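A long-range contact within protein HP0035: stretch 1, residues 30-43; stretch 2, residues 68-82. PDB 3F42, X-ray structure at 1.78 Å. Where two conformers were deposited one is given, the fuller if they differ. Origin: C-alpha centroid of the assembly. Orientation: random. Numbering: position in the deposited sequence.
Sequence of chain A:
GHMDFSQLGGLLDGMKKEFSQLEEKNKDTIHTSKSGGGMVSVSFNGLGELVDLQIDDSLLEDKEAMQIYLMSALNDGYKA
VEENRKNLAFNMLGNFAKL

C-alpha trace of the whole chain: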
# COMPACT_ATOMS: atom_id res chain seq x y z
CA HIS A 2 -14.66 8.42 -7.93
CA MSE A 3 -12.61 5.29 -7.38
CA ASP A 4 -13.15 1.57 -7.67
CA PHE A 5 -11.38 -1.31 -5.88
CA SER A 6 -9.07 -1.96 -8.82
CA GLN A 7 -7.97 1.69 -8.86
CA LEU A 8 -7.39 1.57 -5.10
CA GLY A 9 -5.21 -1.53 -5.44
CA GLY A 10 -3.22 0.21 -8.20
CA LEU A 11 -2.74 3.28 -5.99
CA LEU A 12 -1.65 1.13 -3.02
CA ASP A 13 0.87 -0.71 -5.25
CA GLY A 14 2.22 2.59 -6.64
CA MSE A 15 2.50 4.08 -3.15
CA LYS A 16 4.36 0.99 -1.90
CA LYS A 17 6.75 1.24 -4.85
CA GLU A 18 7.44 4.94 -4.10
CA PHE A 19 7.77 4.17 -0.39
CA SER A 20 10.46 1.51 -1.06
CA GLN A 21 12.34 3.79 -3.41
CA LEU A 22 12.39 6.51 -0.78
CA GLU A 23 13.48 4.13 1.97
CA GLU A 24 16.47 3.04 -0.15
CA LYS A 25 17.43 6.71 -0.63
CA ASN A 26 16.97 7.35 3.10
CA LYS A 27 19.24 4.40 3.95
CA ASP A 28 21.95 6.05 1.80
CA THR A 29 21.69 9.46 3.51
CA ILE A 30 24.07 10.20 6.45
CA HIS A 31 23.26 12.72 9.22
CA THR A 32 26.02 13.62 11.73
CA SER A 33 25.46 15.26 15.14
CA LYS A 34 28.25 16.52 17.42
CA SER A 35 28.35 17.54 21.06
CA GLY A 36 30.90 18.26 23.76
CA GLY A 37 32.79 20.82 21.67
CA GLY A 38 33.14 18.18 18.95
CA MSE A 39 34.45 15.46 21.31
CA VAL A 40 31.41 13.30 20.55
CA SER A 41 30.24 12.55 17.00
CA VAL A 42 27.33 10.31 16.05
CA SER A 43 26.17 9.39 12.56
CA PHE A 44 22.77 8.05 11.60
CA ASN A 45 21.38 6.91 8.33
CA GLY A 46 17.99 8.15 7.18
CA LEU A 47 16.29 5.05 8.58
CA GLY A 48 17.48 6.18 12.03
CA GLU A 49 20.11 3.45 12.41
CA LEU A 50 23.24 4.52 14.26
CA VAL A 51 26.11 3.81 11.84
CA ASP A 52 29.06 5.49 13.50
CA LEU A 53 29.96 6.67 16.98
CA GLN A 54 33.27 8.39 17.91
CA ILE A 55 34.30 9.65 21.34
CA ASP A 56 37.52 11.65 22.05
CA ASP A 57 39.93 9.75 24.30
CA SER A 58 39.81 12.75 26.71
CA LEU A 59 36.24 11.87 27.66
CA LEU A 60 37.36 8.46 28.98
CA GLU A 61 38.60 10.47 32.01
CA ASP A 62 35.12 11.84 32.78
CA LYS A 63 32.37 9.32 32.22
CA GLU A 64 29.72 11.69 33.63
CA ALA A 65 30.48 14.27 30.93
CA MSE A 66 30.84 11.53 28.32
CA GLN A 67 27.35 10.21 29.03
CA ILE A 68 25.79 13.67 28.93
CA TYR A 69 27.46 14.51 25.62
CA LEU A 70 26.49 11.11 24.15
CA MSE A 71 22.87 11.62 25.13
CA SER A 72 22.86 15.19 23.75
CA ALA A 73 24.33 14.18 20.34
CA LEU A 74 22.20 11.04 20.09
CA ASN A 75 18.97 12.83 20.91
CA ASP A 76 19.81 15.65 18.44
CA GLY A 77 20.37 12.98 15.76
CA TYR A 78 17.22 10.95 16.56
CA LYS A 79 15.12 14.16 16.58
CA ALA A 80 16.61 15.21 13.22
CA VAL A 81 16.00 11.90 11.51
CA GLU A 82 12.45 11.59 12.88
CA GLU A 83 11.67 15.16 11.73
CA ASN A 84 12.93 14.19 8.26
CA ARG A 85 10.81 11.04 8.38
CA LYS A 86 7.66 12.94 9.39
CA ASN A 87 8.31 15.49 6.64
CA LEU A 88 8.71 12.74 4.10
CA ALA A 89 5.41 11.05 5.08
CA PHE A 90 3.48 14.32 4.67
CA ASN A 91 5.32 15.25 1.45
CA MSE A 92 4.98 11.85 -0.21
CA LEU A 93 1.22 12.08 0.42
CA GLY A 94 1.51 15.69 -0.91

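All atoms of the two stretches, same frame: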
# COMPACT_ATOMS: atom_id res chain seq x y z
N ILE A 30 23.42 10.16 5.09
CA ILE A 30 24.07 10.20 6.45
C ILE A 30 23.83 11.54 7.13
O ILE A 30 24.02 12.58 6.49
CB ILE A 30 25.60 9.99 6.32
CG1 ILE A 30 25.88 8.68 5.58
CG2 ILE A 30 26.32 10.01 7.73
CD1 ILE A 30 27.40 8.52 5.18
N HIS A 31 23.42 11.50 8.41
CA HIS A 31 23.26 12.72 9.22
C HIS A 31 24.21 12.61 10.40
O HIS A 31 24.16 11.63 11.12
CB HIS A 31 21.82 12.86 9.77
CG HIS A 31 21.63 14.07 10.65
ND1 HIS A 31 21.75 14.02 12.03
CD2 HIS A 31 21.35 15.36 10.35
CE1 HIS A 31 21.57 15.23 12.53
NE2 HIS A 31 21.32 16.06 11.53
N THR A 32 25.02 13.63 10.62
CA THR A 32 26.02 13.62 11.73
C THR A 32 25.67 14.70 12.76
O THR A 32 25.39 15.83 12.39
CB THR A 32 27.42 13.83 11.16
OG1 THR A 32 27.67 12.75 10.26
CG2 THR A 32 28.51 13.83 12.27
N SER A 33 25.68 14.32 14.02
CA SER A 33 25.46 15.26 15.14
C SER A 33 26.68 15.22 16.05
O SER A 33 27.19 14.14 16.34
CB SER A 33 24.23 14.84 15.94
OG SER A 33 23.04 15.05 15.16
N LYS A 34 27.09 16.40 16.53
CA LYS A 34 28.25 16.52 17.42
C LYS A 34 27.83 17.18 18.72
O LYS A 34 26.86 17.96 18.77
CB LYS A 34 29.35 17.31 16.75
CG LYS A 34 29.88 16.57 15.51
CD LYS A 34 31.12 17.21 14.94
CE LYS A 34 31.39 16.64 13.55
NZ LYS A 34 31.87 15.23 13.56
N SER A 35 28.55 16.85 19.78
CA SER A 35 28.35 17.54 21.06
C SER A 35 29.67 17.62 21.78
O SER A 35 30.71 17.12 21.28
CB SER A 35 27.36 16.76 21.93
OG SER A 35 27.90 15.49 22.19
N GLY A 36 29.66 18.23 22.96
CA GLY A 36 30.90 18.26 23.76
C GLY A 36 32.06 18.95 23.05
O GLY A 36 33.19 18.48 23.13
N GLY A 37 31.76 20.05 22.38
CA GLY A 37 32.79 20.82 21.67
C GLY A 37 33.43 19.99 20.58
O GLY A 37 34.62 20.18 20.25
N GLY A 38 32.65 19.08 20.00
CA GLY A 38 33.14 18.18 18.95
C GLY A 38 33.78 16.89 19.44
O GLY A 38 34.22 16.07 18.62
N MSE A 39 33.84 16.68 20.76
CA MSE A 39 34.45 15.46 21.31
C MSE A 39 33.59 14.22 21.16
O MSE A 39 34.06 13.10 21.35
CB MSE A 39 34.82 15.66 22.79
CG MSE A 39 35.86 16.72 23.00
SE MSE A 39 36.43 16.76 24.86
CE MSE A 39 34.81 17.44 25.69
N VAL A 40 32.30 14.43 20.86
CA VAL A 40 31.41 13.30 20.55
C VAL A 40 30.85 13.53 19.15
O VAL A 40 30.42 14.62 18.85
CB VAL A 40 30.27 13.17 21.57
CG1 VAL A 40 29.18 12.19 21.09
CG2 VAL A 40 30.80 12.71 22.93
N SER A 41 30.86 12.48 18.32
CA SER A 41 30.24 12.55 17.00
C SER A 41 29.41 11.30 16.84
O SER A 41 29.91 10.18 17.09
CB SER A 41 31.29 12.61 15.91
OG SER A 41 30.64 12.89 14.67
N VAL A 42 28.17 11.47 16.39
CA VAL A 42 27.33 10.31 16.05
C VAL A 42 26.82 10.46 14.63
O VAL A 42 26.57 11.57 14.19
CB VAL A 42 26.17 10.07 17.01
CG1 VAL A 42 26.73 9.83 18.42
CG2 VAL A 42 25.19 11.27 17.00
N SER A 43 26.74 9.35 13.91
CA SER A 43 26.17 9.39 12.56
C SER A 43 25.02 8.39 12.45
O SER A 43 25.16 7.21 12.79
CB SER A 43 27.23 9.04 11.51
OG SER A 43 28.27 10.00 11.55
N ILE A 68 26.61 12.50 29.23
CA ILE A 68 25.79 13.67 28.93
C ILE A 68 25.95 14.07 27.47
O ILE A 68 24.94 14.29 26.77
CB ILE A 68 26.13 14.86 29.87
CG1 ILE A 68 25.70 14.50 31.31
CG2 ILE A 68 25.46 16.18 29.34
CD1 ILE A 68 26.09 15.52 32.37
N TYR A 69 27.21 14.15 27.01
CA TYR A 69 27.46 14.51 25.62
C TYR A 69 26.98 13.43 24.63
O TYR A 69 26.47 13.77 23.58
CB TYR A 69 28.94 14.81 25.37
CG TYR A 69 29.43 16.00 26.14
CD1 TYR A 69 28.62 17.15 26.26
CD2 TYR A 69 30.69 16.00 26.75
CE1 TYR A 69 29.07 18.27 26.97
CE2 TYR A 69 31.14 17.11 27.46
CZ TYR A 69 30.32 18.24 27.56
OH TYR A 69 30.75 19.36 28.26
N LEU A 70 27.10 12.17 24.99
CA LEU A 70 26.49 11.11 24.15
C LEU A 70 25.00 11.30 24.05
O LEU A 70 24.43 11.29 22.94
CB LEU A 70 26.79 9.72 24.70
CG LEU A 70 28.20 9.24 24.35
CD1 LEU A 70 28.60 8.09 25.30
CD2 LEU A 70 28.29 8.76 22.86
N MSE A 71 24.33 11.45 25.18
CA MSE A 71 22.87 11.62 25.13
C MSE A 71 22.42 12.86 24.34
O MSE A 71 21.43 12.79 23.61
CB MSE A 71 22.32 11.69 26.54
CG MSE A 71 22.34 10.34 27.19
SE MSE A 71 21.41 10.37 28.90
CE MSE A 71 19.65 10.75 28.26
N SER A 72 23.16 13.98 24.48
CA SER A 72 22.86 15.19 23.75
C SER A 72 22.97 14.95 22.23
O SER A 72 22.03 15.26 21.49
CB SER A 72 23.88 16.29 24.15
OG SER A 72 23.59 17.46 23.44
N ALA A 73 24.09 14.39 21.80
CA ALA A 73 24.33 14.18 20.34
C ALA A 73 23.34 13.17 19.79
O ALA A 73 22.79 13.36 18.69
CB ALA A 73 25.75 13.72 20.06
N LEU A 74 23.11 12.10 20.56
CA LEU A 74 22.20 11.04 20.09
C LEU A 74 20.79 11.57 19.97
O LEU A 74 20.12 11.36 18.94
CB LEU A 74 22.26 9.84 21.02
CG LEU A 74 23.57 9.05 20.88
CD1 LEU A 74 23.71 8.14 22.10
CD2 LEU A 74 23.61 8.21 19.56
N ASN A 75 20.32 12.27 21.00
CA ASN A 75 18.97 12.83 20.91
C ASN A 75 18.81 13.85 19.77
O ASN A 75 17.76 13.88 19.10
CB ASN A 75 18.54 13.41 22.27
CG ASN A 75 17.89 12.37 23.15
OD1 ASN A 75 16.99 11.64 22.72
ND2 ASN A 75 18.32 12.31 24.38
N ASP A 76 19.84 14.68 19.54
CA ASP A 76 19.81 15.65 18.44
C ASP A 76 19.65 14.89 17.12
O ASP A 76 18.84 15.24 16.28
CB ASP A 76 21.09 16.49 18.42
CG ASP A 76 21.10 17.61 19.45
OD1 ASP A 76 20.09 17.83 20.16
OD2 ASP A 76 22.13 18.29 19.54
N GLY A 77 20.43 13.82 16.97
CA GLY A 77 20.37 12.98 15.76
C GLY A 77 19.04 12.26 15.56
O GLY A 77 18.49 12.30 14.45
N TYR A 78 18.54 11.61 16.61
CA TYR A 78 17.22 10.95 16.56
C TYR A 78 16.13 11.97 16.22
O TYR A 78 15.25 11.67 15.40
CB TYR A 78 16.85 10.23 17.89
CG TYR A 78 17.58 8.91 18.09
CD1 TYR A 78 17.42 7.85 17.18
CD2 TYR A 78 18.43 8.71 19.20
CE1 TYR A 78 18.12 6.63 17.35
CE2 TYR A 78 19.11 7.52 19.40
CZ TYR A 78 18.96 6.48 18.48
OH TYR A 78 19.64 5.32 18.62
N LYS A 79 16.15 13.15 16.86
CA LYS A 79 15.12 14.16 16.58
C LYS A 79 15.20 14.57 15.10
O LYS A 79 14.16 14.69 14.43
CB LYS A 79 15.31 15.38 17.50
CG LYS A 79 14.16 16.41 17.49
CD LYS A 79 14.53 17.68 18.35
CE LYS A 79 13.47 18.80 18.26
NZ LYS A 79 14.02 20.18 18.48
N ALA A 80 16.42 14.79 14.60
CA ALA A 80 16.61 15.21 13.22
C ALA A 80 16.10 14.19 12.22
O ALA A 80 15.36 14.54 11.26
CB ALA A 80 18.06 15.61 12.94
N VAL A 81 16.46 12.92 12.43
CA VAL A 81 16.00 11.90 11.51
C VAL A 81 14.48 11.74 11.58
O VAL A 81 13.82 11.63 10.53
CB VAL A 81 16.72 10.58 11.76
CG1 VAL A 81 16.12 9.49 10.87
CG2 VAL A 81 18.22 10.75 11.44
N GLU A 82 13.90 11.79 12.77
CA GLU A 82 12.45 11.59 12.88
C GLU A 82 11.70 12.77 12.26
O GLU A 82 10.66 12.56 11.63
CB GLU A 82 12.03 11.32 14.32
CG GLU A 82 10.54 11.24 14.60
CD GLU A 82 9.86 10.04 13.95
OE1 GLU A 82 10.51 9.19 13.29
OE2 GLU A 82 8.64 9.92 14.16
O HOH W 1 24.15 17.92 18.05

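A helix laid across a β-hairpin needs a close seat, and small residues where the two come nearest usually provide it. The contact in HP0035 is a compact example. Strands 30-35 and 40-43 form the arms of the hairpin, tied by paired backbone hydrogen bonds such as Ser-33 N to Val-42 O (2.9 Å) and Val-42 N to Ser-33 O (2.8 Å). Helix 68-82 lies across one face, running at 150° to the first strand and 30° to the second, with axes that approach to 7.0 and 8.2 Å. Because side chains alternate along a strand, His-31, Ser-33 and Ser-35 point toward the helix on one arm, and Val-40 and Val-42 on the other, while Thr-32, Lys-34 and Ser-41 point away.

The centre of the seat is Ala-73. Its methyl is the bump, and the hollow that receives it is lined by both arms: CB lies 3.9 Å from Val-40 CG1, 4.0 Å from Val-42 CG2 and 3.5 Å from Ser-35 OG. A side chain of one carbon lets the helix settle here, so that the CA atoms of Ser-35 and Ala-73 are just 5.3 Å apart. One turn further on, Gly-77 adds no bulk at all, and Ser-33 OG comes within 3.4 Å of Gly-77 N; the angle is too poor for a hydrogen bond, so this is packing. The valines also meet leucines whose CA-to-CB bonds point away from the hairpin but whose ends come nearer: Val-40 CG1 reaches Leu-70 CD2 at 4.0 Å, and Val-42 CG1 reaches Leu-74 CD2 at 3.7 Å.

Near the turn the fit relies on an aromatic ring. Gly-36 CA sits over one face of Tyr-69, 3.5 Å from the ring centroid and almost on its normal, a CH-π contact. The ring fills the space a side chain would need: an ideal CB on Gly-36 would fall 2.8 Å from Tyr-69 CD2. Val-40 CG2 packs against Tyr-69 CB at 3.7 Å. Toward the other end of the helix the roles reverse, and the Ala-80 methyl lies over a face of the His-31 ring, with CB 3.8 Å from its centroid.

Polar chemistry is sparse. Ser-35 OG donates to Tyr-69 O at 2.6 Å, the one direct hydrogen bond between the stretches, although that carbonyl also accepts from Ala-73 N (3.0 Å) within the helix. At the margin, a water donates to Lys-34 O (2.8 Å) and to Asp-76 OD2 (2.5 Å), bridging strand and helix.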